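Local coordinates for putative trimethylamine methyltransferase (Rhizobium meliloti, PDB 4YYC), which probably acts as a methyltransferase of the trimethylamine methyltransferase (MttB) family, at residues M174-G179 against S204-M209; E71-F77 against Q97-K103; N190-D195 against R516-D522. All coordinates share one frame; numbering follows the deposited sequence.

Interaction 1 of 3, residues M174-G179 against S204-M209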
loop_
_atom_site.group_PDB
_atom_site.type_symbol
_atom_site.label_atom_id
_atom_site.label_comp_id
_atom_site.label_asym_id
_atom_site.label_seq_id
_atom_site.Cartn_x
_atom_site.Cartn_y
_atom_site.Cartn_z
HETATM N N MSE A 174 12.427 -9.735 -10.183
HETATM C CA MSE A 174 11.495 -10.643 -10.895
HETATM C C MSE A 174 12.090 -12.011 -10.761
HETATM O O MSE A 174 13.118 -12.305 -11.367
HETATM C CB MSE A 174 11.306 -10.179 -12.338
HETATM C CG MSE A 174 10.216 -10.923 -13.071
HETATM SE SE MSE A 174 8.490 -10.709 -12.141
HETATM C CE MSE A 174 8.131 -9.011 -12.811
ATOM N N HIS A 175 11.491 -12.897 -9.978
ATOM C CA HIS A 175 12.141 -14.166 -9.684
ATOM C C HIS A 175 11.808 -15.248 -10.693
ATOM O O HIS A 175 12.579 -16.191 -10.821
ATOM C CB HIS A 175 11.773 -14.630 -8.293
ATOM C CG HIS A 175 11.941 -13.539 -7.268
ATOM N ND1 HIS A 175 10.874 -12.956 -6.633
ATOM C CD2 HIS A 175 13.045 -12.905 -6.806
ATOM C CE1 HIS A 175 11.309 -12.015 -5.813
ATOM N NE2 HIS A 175 12.626 -11.962 -5.909
ATOM N N SER A 176 10.667 -15.138 -11.335
ATOM C CA SER A 176 10.241 -16.091 -12.375
ATOM C C SER A 176 10.145 -15.393 -13.704
ATOM O O SER A 176 9.756 -14.233 -13.768
ATOM C CB SER A 176 8.866 -16.615 -12.018
ATOM O OG SER A 176 8.263 -17.373 -13.056
ATOM N N SER A 177 10.405 -16.153 -14.755
ATOM C CA SER A 177 10.217 -15.717 -16.142
ATOM C C SER A 177 8.754 -15.579 -16.512
ATOM O O SER A 177 8.403 -14.840 -17.429
ATOM C CB SER A 177 10.876 -16.705 -17.090
ATOM O OG SER A 177 11.108 -16.162 -18.365
ATOM N N GLY A 178 7.891 -16.282 -15.815
ATOM C CA GLY A 178 6.457 -16.253 -16.110
ATOM C C GLY A 178 6.009 -17.293 -17.148
ATOM O O GLY A 178 6.660 -18.295 -17.359
ATOM N N GLY A 179 4.843 -16.999 -17.720
ATOM C CA GLY A 179 4.180 -17.869 -18.645
ATOM C C GLY A 179 3.757 -17.088 -19.860
ATOM O O GLY A 179 4.586 -16.680 -20.664
ATOM N N SER A 204 15.918 -16.563 -21.056
ATOM C CA SER A 204 15.983 -16.448 -19.588
ATOM C C SER A 204 16.536 -17.749 -19.027
ATOM O O SER A 204 16.540 -18.777 -19.735
ATOM C CB SER A 204 14.591 -16.242 -19.031
ATOM O OG SER A 204 14.671 -15.901 -17.654
ATOM N N ASP A 205 16.966 -17.707 -17.779
ATOM C CA ASP A 205 17.290 -18.919 -17.029
ATOM C C ASP A 205 16.552 -18.977 -15.694
ATOM O O ASP A 205 16.927 -19.751 -14.826
ATOM C CB ASP A 205 18.805 -19.070 -16.847
ATOM C CG ASP A 205 19.428 -17.940 -16.057
ATOM O OD1 ASP A 205 18.719 -17.033 -15.627
ATOM O OD2 ASP A 205 20.678 -18.012 -15.846
ATOM N N LYS A 206 15.505 -18.159 -15.570
ATOM C CA LYS A 206 14.654 -18.131 -14.392
ATOM C C LYS A 206 13.538 -19.152 -14.547
ATOM O O LYS A 206 13.198 -19.539 -15.642
ATOM C CB LYS A 206 14.102 -16.723 -14.155
ATOM C CG LYS A 206 15.151 -15.711 -13.744
ATOM C CD LYS A 206 14.665 -14.277 -13.588
ATOM C CE LYS A 206 15.810 -13.352 -13.215
ATOM N NZ LYS A 206 15.308 -11.967 -13.013
ATOM N N PRO A 207 12.929 -19.591 -13.439
ATOM C CA PRO A 207 11.892 -20.626 -13.551
ATOM C C PRO A 207 10.668 -20.124 -14.325
ATOM O O PRO A 207 10.294 -18.981 -14.194
ATOM C CB PRO A 207 11.519 -20.946 -12.130
ATOM C CG PRO A 207 12.295 -20.077 -11.280
ATOM C CD PRO A 207 13.248 -19.243 -12.051
ATOM N N PHE A 208 10.084 -20.995 -15.129
ATOM C CA PHE A 208 9.030 -20.600 -16.057
ATOM C C PHE A 208 7.788 -21.455 -15.891
ATOM O O PHE A 208 7.808 -22.493 -15.199
ATOM C CB PHE A 208 9.575 -20.589 -17.487
ATOM C CG PHE A 208 9.963 -21.950 -18.009
ATOM C CD1 PHE A 208 9.010 -22.788 -18.550
ATOM C CD2 PHE A 208 11.284 -22.410 -17.939
ATOM C CE1 PHE A 208 9.356 -24.036 -19.061
ATOM C CE2 PHE A 208 11.626 -23.660 -18.413
ATOM C CZ PHE A 208 10.657 -24.485 -18.978
HETATM N N MSE A 209 6.732 -21.034 -16.561
HETATM C CA MSE A 209 5.413 -21.659 -16.480
HETATM C C MSE A 209 5.094 -22.346 -17.776
HETATM O O MSE A 209 5.603 -21.992 -18.844
HETATM C CB MSE A 209 4.346 -20.581 -16.206
HETATM C CG MSE A 209 4.548 -19.871 -14.878
HETATM SE SE MSE A 209 3.255 -18.416 -14.673
HETATM C CE MSE A 209 1.723 -19.497 -14.178
HETATM O O HOH W 1 12.661 -14.055 -17.749
#

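Interaction 2 of 3, residues E71-F77 against Q97-K103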
loop_
_atom_site.group_PDB
_atom_site.type_symbol
_atom_site.label_atom_id
_atom_site.label_comp_id
_atom_site.label_asym_id
_atom_site.label_seq_id
_atom_site.Cartn_x
_atom_site.Cartn_y
_atom_site.Cartn_z
ATOM N N GLU A 71 -20.820 -30.007 0.116
ATOM C CA GLU A 71 -21.731 -31.127 0.269
ATOM C C GLU A 71 -23.100 -30.860 -0.385
ATOM O O GLU A 71 -23.578 -31.677 -1.157
ATOM C CB GLU A 71 -21.892 -31.522 1.732
ATOM C CG GLU A 71 -22.786 -32.745 1.852
ATOM C CD GLU A 71 -22.973 -33.266 3.251
ATOM O OE1 GLU A 71 -22.529 -32.639 4.245
ATOM O OE2 GLU A 71 -23.595 -34.343 3.337
ATOM N N GLU A 72 -23.728 -29.747 -0.058
ATOM C CA GLU A 72 -25.090 -29.447 -0.512
ATOM C C GLU A 72 -25.206 -29.010 -1.951
ATOM O O GLU A 72 -26.136 -29.384 -2.631
ATOM C CB GLU A 72 -25.731 -28.372 0.357
ATOM C CG GLU A 72 -25.924 -28.798 1.789
ATOM C CD GLU A 72 -26.614 -27.726 2.633
ATOM O OE1 GLU A 72 -27.025 -26.641 2.064
ATOM O OE2 GLU A 72 -26.691 -27.980 3.853
ATOM N N ILE A 73 -24.263 -28.210 -2.406
ATOM C CA ILE A 73 -24.330 -27.596 -3.742
ATOM C C ILE A 73 -23.419 -28.350 -4.695
ATOM O O ILE A 73 -23.850 -28.706 -5.787
ATOM C CB ILE A 73 -23.964 -26.097 -3.702
ATOM C CG1 ILE A 73 -24.959 -25.373 -2.788
ATOM C CG2 ILE A 73 -23.975 -25.524 -5.109
ATOM C CD1 ILE A 73 -24.596 -23.935 -2.504
ATOM N N GLY A 74 -22.189 -28.608 -4.277
ATOM C CA GLY A 74 -21.240 -29.337 -5.091
ATOM C C GLY A 74 -20.516 -28.457 -6.090
ATOM O O GLY A 74 -20.738 -27.256 -6.170
ATOM N N ILE A 75 -19.619 -29.084 -6.818
ATOM C CA ILE A 75 -18.804 -28.413 -7.831
ATOM C C ILE A 75 -18.933 -29.200 -9.128
ATOM O O ILE A 75 -18.840 -30.420 -9.123
ATOM C CB ILE A 75 -17.336 -28.397 -7.398
ATOM C CG1 ILE A 75 -17.161 -27.726 -6.024
ATOM C CG2 ILE A 75 -16.467 -27.742 -8.457
ATOM C CD1 ILE A 75 -17.407 -26.240 -5.966
ATOM N N GLU A 76 -19.175 -28.508 -10.222
ATOM C CA GLU A 76 -19.225 -29.177 -11.535
ATOM C C GLU A 76 -17.827 -29.523 -12.043
ATOM O O GLU A 76 -16.936 -28.686 -12.020
ATOM C CB GLU A 76 -19.895 -28.274 -12.561
ATOM C CG GLU A 76 -21.338 -27.906 -12.230
ATOM C CD GLU A 76 -22.332 -28.789 -12.944
ATOM O OE1 GLU A 76 -22.307 -28.832 -14.191
ATOM O OE2 GLU A 76 -23.133 -29.473 -12.266
ATOM N N PHE A 77 -17.648 -30.760 -12.522
ATOM C CA PHE A 77 -16.462 -31.164 -13.230
ATOM C C PHE A 77 -16.999 -31.515 -14.591
ATOM O O PHE A 77 -17.586 -32.576 -14.774
ATOM C CB PHE A 77 -15.767 -32.333 -12.520
ATOM C CG PHE A 77 -14.923 -31.892 -11.348
ATOM C CD1 PHE A 77 -15.508 -31.416 -10.174
ATOM C CD2 PHE A 77 -13.537 -31.894 -11.442
ATOM C CE1 PHE A 77 -14.710 -30.946 -9.142
ATOM C CE2 PHE A 77 -12.741 -31.430 -10.407
ATOM C CZ PHE A 77 -13.323 -30.942 -9.266
ATOM N N GLN A 97 -22.866 -34.124 -13.779
ATOM C CA GLN A 97 -21.519 -33.575 -13.740
ATOM C C GLN A 97 -21.255 -32.846 -12.451
ATOM O O GLN A 97 -20.188 -32.250 -12.313
ATOM C CB GLN A 97 -21.300 -32.652 -14.924
ATOM C CG GLN A 97 -21.515 -33.374 -16.230
ATOM C CD GLN A 97 -20.982 -32.589 -17.390
ATOM O OE1 GLN A 97 -20.057 -33.022 -18.068
ATOM N NE2 GLN A 97 -21.530 -31.402 -17.604
ATOM N N ARG A 98 -22.185 -32.913 -11.488
ATOM C CA ARG A 98 -22.003 -32.211 -10.204
ATOM C C ARG A 98 -21.421 -33.186 -9.192
ATOM O O ARG A 98 -21.992 -34.256 -8.958
ATOM C CB ARG A 98 -23.349 -31.717 -9.691
ATOM C CG ARG A 98 -23.267 -30.797 -8.478
ATOM C CD ARG A 98 -22.740 -29.431 -8.818
ATOM N NE ARG A 98 -23.675 -28.727 -9.694
ATOM C CZ ARG A 98 -24.798 -28.129 -9.317
ATOM N NH1 ARG A 98 -25.186 -28.073 -8.020
ATOM N NH2 ARG A 98 -25.556 -27.558 -10.264
ATOM N N VAL A 99 -20.301 -32.812 -8.585
ATOM C CA VAL A 99 -19.696 -33.614 -7.546
ATOM C C VAL A 99 -20.043 -33.043 -6.168
ATOM O O VAL A 99 -19.730 -31.899 -5.898
ATOM C CB VAL A 99 -18.179 -33.676 -7.709
ATOM C CG1 VAL A 99 -17.601 -34.619 -6.680
ATOM C CG2 VAL A 99 -17.821 -34.141 -9.112
ATOM N N HIS A 100 -20.715 -33.860 -5.333
ATOM C CA HIS A 100 -21.045 -33.496 -3.959
ATOM C C HIS A 100 -20.059 -34.190 -3.024
ATOM O O HIS A 100 -19.860 -35.410 -3.097
ATOM C CB HIS A 100 -22.489 -33.893 -3.629
ATOM C CG HIS A 100 -23.511 -33.160 -4.447
ATOM N ND1 HIS A 100 -24.188 -32.055 -3.972
ATOM C CD2 HIS A 100 -23.946 -33.350 -5.718
ATOM C CE1 HIS A 100 -25.003 -31.605 -4.911
ATOM N NE2 HIS A 100 -24.890 -32.385 -5.973
ATOM N N PHE A 101 -19.470 -33.437 -2.105
ATOM C CA PHE A 101 -18.348 -33.926 -1.309
ATOM C C PHE A 101 -18.759 -34.140 0.149
ATOM O O PHE A 101 -19.211 -33.198 0.810
ATOM C CB PHE A 101 -17.193 -32.914 -1.350
ATOM C CG PHE A 101 -16.684 -32.617 -2.749
ATOM C CD1 PHE A 101 -17.306 -31.664 -3.542
ATOM C CD2 PHE A 101 -15.561 -33.263 -3.246
ATOM C CE1 PHE A 101 -16.831 -31.363 -4.805
ATOM C CE2 PHE A 101 -15.096 -32.973 -4.520
ATOM C CZ PHE A 101 -15.748 -32.039 -5.307
ATOM N N PRO A 102 -18.513 -35.342 0.690
ATOM C CA PRO A 102 -18.641 -35.521 2.122
ATOM C C PRO A 102 -17.749 -34.562 2.863
ATOM O O PRO A 102 -16.698 -34.190 2.368
ATOM C CB PRO A 102 -18.145 -36.934 2.358
ATOM C CG PRO A 102 -18.228 -37.626 1.077
ATOM C CD PRO A 102 -18.179 -36.604 0.001
ATOM N N LYS A 103 -18.161 -34.192 4.050
ATOM C CA LYS A 103 -17.425 -33.184 4.786
ATOM C C LYS A 103 -16.044 -33.699 5.171
ATOM O O LYS A 103 -15.912 -34.810 5.683
ATOM C CB LYS A 103 -18.237 -32.678 5.988
ATOM C CG LYS A 103 -19.509 -31.966 5.522
ATOM C CD LYS A 103 -19.853 -30.688 6.252
ATOM C CE LYS A 103 -21.122 -30.736 7.051
ATOM N NZ LYS A 103 -22.351 -30.791 6.190
HETATM O O HOH W 2 -24.603 -29.185 5.174
HETATM O O HOH W 3 -23.867 -29.991 -16.024
HETATM O O HOH W 4 -17.584 -34.530 -16.472
#

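Interaction 3 of 3, residues N190-D195 against R516-D522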
loop_
_atom_site.group_PDB
_atom_site.type_symbol
_atom_site.label_atom_id
_atom_site.label_comp_id
_atom_site.label_asym_id
_atom_site.label_seq_id
_atom_site.Cartn_x
_atom_site.Cartn_y
_atom_site.Cartn_z
ATOM N N ASN A 190 -2.398 -23.024 -32.741
ATOM C CA ASN A 190 -2.018 -24.385 -32.402
ATOM C C ASN A 190 -0.528 -24.591 -32.296
ATOM O O ASN A 190 -0.108 -25.664 -31.940
ATOM C CB ASN A 190 -2.658 -25.391 -33.382
ATOM C CG ASN A 190 -2.161 -25.225 -34.808
ATOM O OD1 ASN A 190 -1.629 -24.201 -35.185
ATOM N ND2 ASN A 190 -2.413 -26.232 -35.655
ATOM N N LYS A 191 0.297 -23.577 -32.605
ATOM C CA LYS A 191 1.753 -23.733 -32.546
ATOM C C LYS A 191 2.469 -22.811 -31.582
ATOM O O LYS A 191 3.608 -23.096 -31.200
ATOM C CB LYS A 191 2.345 -23.508 -33.931
ATOM C CG LYS A 191 2.002 -24.638 -34.905
ATOM C CD LYS A 191 2.348 -24.270 -36.316
ATOM C CE LYS A 191 1.742 -25.286 -37.249
ATOM N NZ LYS A 191 2.280 -25.139 -38.623
ATOM N N ARG A 192 1.830 -21.708 -31.244
ATOM C CA ARG A 192 2.507 -20.638 -30.506
ATOM C C ARG A 192 3.043 -21.068 -29.157
ATOM O O ARG A 192 4.024 -20.530 -28.683
ATOM C CB ARG A 192 1.633 -19.383 -30.405
ATOM C CG ARG A 192 0.360 -19.557 -29.607
ATOM C CD ARG A 192 -0.552 -18.354 -29.542
ATOM N NE ARG A 192 -0.987 -17.905 -30.839
ATOM C CZ ARG A 192 -2.028 -17.079 -31.042
ATOM N NH1 ARG A 192 -2.753 -16.656 -30.005
ATOM N NH2 ARG A 192 -2.337 -16.696 -32.276
ATOM N N HIS A 193 2.385 -22.020 -28.490
ATOM C CA HIS A 193 2.873 -22.530 -27.219
ATOM C C HIS A 193 4.320 -23.010 -27.265
ATOM O O HIS A 193 5.086 -22.879 -26.285
ATOM C CB HIS A 193 2.004 -23.660 -26.683
ATOM C CG HIS A 193 2.059 -24.932 -27.495
ATOM N ND1 HIS A 193 1.474 -25.072 -28.731
ATOM C CD2 HIS A 193 2.639 -26.123 -27.226
ATOM C CE1 HIS A 193 1.659 -26.296 -29.179
ATOM N NE2 HIS A 193 2.353 -26.958 -28.274
ATOM N N LEU A 194 4.714 -23.560 -28.409
ATOM C CA LEU A 194 6.059 -24.092 -28.554
ATOM C C LEU A 194 7.090 -22.959 -28.504
ATOM O O LEU A 194 8.104 -23.047 -27.819
ATOM C CB LEU A 194 6.181 -24.811 -29.906
ATOM C CG LEU A 194 5.279 -26.040 -30.013
ATOM C CD1 LEU A 194 5.092 -26.407 -31.460
ATOM C CD2 LEU A 194 5.785 -27.198 -29.173
ATOM N N ASP A 195 6.794 -21.901 -29.228
ATOM C CA ASP A 195 7.652 -20.687 -29.228
ATOM C C ASP A 195 7.667 -19.953 -27.898
ATOM O O ASP A 195 8.700 -19.369 -27.529
ATOM C CB ASP A 195 7.232 -19.765 -30.369
ATOM C CG ASP A 195 7.452 -20.401 -31.702
ATOM O OD1 ASP A 195 8.632 -20.566 -32.139
ATOM O OD2 ASP A 195 6.465 -20.832 -32.317
ATOM N N ARG A 516 7.039 -31.010 -34.279
ATOM C CA ARG A 516 5.678 -30.773 -33.868
ATOM C C ARG A 516 4.966 -29.833 -34.821
ATOM O O ARG A 516 3.847 -30.088 -35.198
ATOM C CB ARG A 516 5.625 -30.225 -32.426
ATOM C CG ARG A 516 6.039 -31.244 -31.382
ATOM C CD ARG A 516 5.057 -32.424 -31.210
ATOM N NE ARG A 516 3.834 -31.909 -30.700
ATOM C CZ ARG A 516 2.653 -31.853 -31.298
ATOM N NH1 ARG A 516 2.388 -32.478 -32.448
ATOM N NH2 ARG A 516 1.683 -31.227 -30.669
ATOM N N LYS A 517 5.620 -28.743 -35.249
ATOM C CA LYS A 517 4.981 -27.814 -36.189
ATOM C C LYS A 517 4.658 -28.478 -37.526
ATOM O O LYS A 517 3.617 -28.199 -38.134
ATOM C CB LYS A 517 5.860 -26.565 -36.396
ATOM C CG LYS A 517 5.906 -25.680 -35.161
ATOM C CD LYS A 517 6.514 -24.328 -35.484
ATOM C CE LYS A 517 6.527 -23.452 -34.297
ATOM N NZ LYS A 517 7.022 -22.078 -34.596
ATOM N N ASP A 518 5.566 -29.305 -37.999
ATOM C CA ASP A 518 5.352 -29.980 -39.291
ATOM C C ASP A 518 4.232 -31.006 -39.230
ATOM O O ASP A 518 3.695 -31.383 -40.284
ATOM C CB ASP A 518 6.626 -30.669 -39.808
ATOM C CG ASP A 518 6.585 -30.900 -41.326
ATOM O OD1 ASP A 518 6.440 -29.901 -42.072
ATOM O OD2 ASP A 518 6.673 -32.059 -41.804
ATOM N N SER A 519 3.900 -31.488 -38.038
ATOM C CA SER A 519 2.852 -32.500 -37.886
ATOM C C SER A 519 1.422 -31.945 -37.922
ATOM O O SER A 519 0.489 -32.732 -37.898
ATOM C CB SER A 519 3.064 -33.259 -36.579
ATOM O OG SER A 519 2.645 -32.490 -35.474
HETATM N N MSE A 520 1.256 -30.627 -37.995
HETATM C CA MSE A 520 -0.045 -29.965 -37.925
HETATM C C MSE A 520 -0.131 -28.866 -38.941
HETATM O O MSE A 520 0.844 -28.141 -39.112
HETATM C CB MSE A 520 -0.130 -29.213 -36.602
HETATM C CG MSE A 520 0.064 -30.141 -35.423
HETATM SE SE MSE A 520 -0.497 -29.156 -33.852
HETATM C CE MSE A 520 1.287 -28.588 -33.236
ATOM N N PRO A 521 -1.282 -28.680 -39.606
ATOM C CA PRO A 521 -1.472 -27.421 -40.361
ATOM C C PRO A 521 -1.856 -26.315 -39.359
ATOM O O PRO A 521 -2.385 -26.636 -38.302
ATOM C CB PRO A 521 -2.630 -27.740 -41.303
ATOM C CG PRO A 521 -3.423 -28.792 -40.596
ATOM C CD PRO A 521 -2.509 -29.510 -39.635
ATOM N N ASP A 522 -1.591 -25.045 -39.668
ATOM C CA ASP A 522 -1.844 -23.915 -38.714
ATOM C C ASP A 522 -3.317 -23.805 -38.263
ATOM O O ASP A 522 -4.228 -24.227 -38.997
ATOM C CB ASP A 522 -1.411 -22.571 -39.338
ATOM C CG ASP A 522 0.112 -22.433 -39.464
ATOM O OD1 ASP A 522 0.815 -23.453 -39.452
ATOM O OD2 ASP A 522 0.623 -21.308 -39.598
HETATM O O HOH W 5 4.749 -25.655 -39.742
#

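Interaction 1 of 3, residues M174-G179 against S204-M209
The backbones of Ser-177 and Gly-178 run beside those of Pro-207 to Met-209, joined by two bonds: Ser-177 N gives its hydrogen to Pro-207 O at 2.9 Å, and Met-209 N gives its own to Gly-178 O. Pro-207 O is gripped twice, because Ser-176 OG also donates to it, at 2.8 Å and from the opposite face of the carbonyl plane. With chi1 at 170°, Ser-176 OG lies anti to its own nitrogen and beside its carbonyl carbon, where it can also accept from Gly-178 N at 3.0 Å. This is an ST turn, and serine suits it by donating across the contact while accepting within its own loop. Gly-178 has a positive phi (89°), at which a side chain would collide with the carbonyl oxygen of Ser-177, so glycine is called for. Next to it, Gly-179 CA packs against Met-209 CB at 3.7 Å. Met-209, a selenomethionine, lies on strand 208-209, which pairs in parallel with strand 240-245 in an alternation of strands and helices consistent with the beta/alpha barrel of this family; its side chain is about 8 Å from a bound unknown ligand. Lys-206 stretches its extended chain past His-175 O and brings NZ to Met-174 O at 2.8 Å, in the carbonyl plane. The same ammonium group meets the carbonyls of Ala-168 and Tyr-169 at the end of helix 158-170, so its buried charge is well supplied with oxygens. Ser-204 builds a second ST turn by accepting from Lys-206 N, and one water sits 2.7 Å from both Ser-204 OG and Ser-177 OG, bridging two hydroxyls too far apart to bond directly. Ser-177 OG is further tied to His-200 ND1 of helix 192-202.

Interaction 2 of 3, residues E71-F77 against Q97-K103
Phe-77, Val-99, Phe-101 and Ile-75 form the apolar centre, on one side of an antiparallel strand pair: 75-77 beside 98-100, the middle two of a four-stranded mixed sheet. Val-99 CG2 meets Phe-77 CD1 at 3.7 Å, while Val-99 CG1 lies over one face of the Phe-101 ring, toward its rim. Phe-77 CE1 comes to the edge of the Phe-101 ring, 4.1 Å from CZ, with the two side chains crossing at about a right angle. Ile-75 CG1 adds a branched aliphatic surface 3.9 Å from Phe-101 CE1. Trp-87 of helix 81-90 meets both phenylalanines edge-to-face, and Ala-299 of helix 286-307 also packs here.

Ile-75 and Val-99 are a hydrogen-bonded pair, with Val-99 N donating to Ile-75 O at 2.9 Å; Glu-76 and Arg-98 form the adjoining non-hydrogen-bonded pair, their side chains on the other side of the sheet. Gly-74 turns the chain from helix into strand with a positive phi, where a CB would run into Val-99 O. The long Arg-98 chain, bent at chi2 and chi3, curls back so that its guanidinium works along its edge: NE makes a salt bridge with Glu-76 OE2, met on its anti side, at 2.7 Å. The carboxylate and guanidinium planes are 72° apart. Arg-98 NH1 reaches Ile-73 O at 2.7 Å. Pro-441 of the second subunit packs on Arg-98. His-100 also serves the helix end, ND1 donating to Glu-71 O at 2.9 Å with the oxygen in the ring plane. At the rim, the extended side chain of Glu-71 carries its carboxylate to Lys-103, whose NZ forms a salt bridge with OE1 at 2.7 Å, approaching nearly along the C-O bond.

Interaction 3 of 3, residues N190-D195 against R516-D522
Lys-191 and Lys-517 cross at a slant through their aliphatic parts, Lys-191 CD 4.0 Å from Lys-517 CG, and send their ammonium groups to different acids. The extended chain of Lys-517 slides past Leu-194, whose CD1 lies 3.9 Å from Lys-517 CG, and ends with NZ 2.7 Å from Asp-195 OD2 in a salt bridge that uses the syn lone pair. Lys-191, also extended, forms a salt bridge with Asp-522 OD1, though the modelled length is too short to be trusted; a water 2.8 Å from its NZ accepts a further bond. Asn-190 holds the last residues of the modelled chain: with chi1 at 64°, CG sits between the backbone nitrogen and the carbonyl carbon, and ND2 donates to Pro-521 O at 2.7 Å, the oxygen near the amide plane. An alanine here lacks that N-H, which would probably leave Pro-521 O without this partner and the C-terminal tail less firmly held. Lysine suits both central places, being greasy along its length and charged at its tip. The chemistry implies a surface join between the start of helix 192-202 and the end of helix 503-518, one probably sensitive to salt.

In the fold
From the N terminus, interaction 2 comes first: it closes a short loop in which helix 81-90 and strand 93-95 lie between its segments, and ties the end of helix 56-73 to the sheet that holds strands 75-77 and 98-100. Interaction 1 follows in series, bringing the chain after helix 158-170 back to strand 208-209 across a loop that holds helix 192-202. Interaction 3 starts within that loop, at 190-195, and reaches over more than three hundred residues to 516-522, so interactions 1 and 3 cross. Their nearest atoms are about 8 Å apart. Interaction 1 is buried, its centre about 10 Å from that of the chain, interaction 3 fastens the last modelled residues at the surface, and interaction 2 sits beside the second subunit.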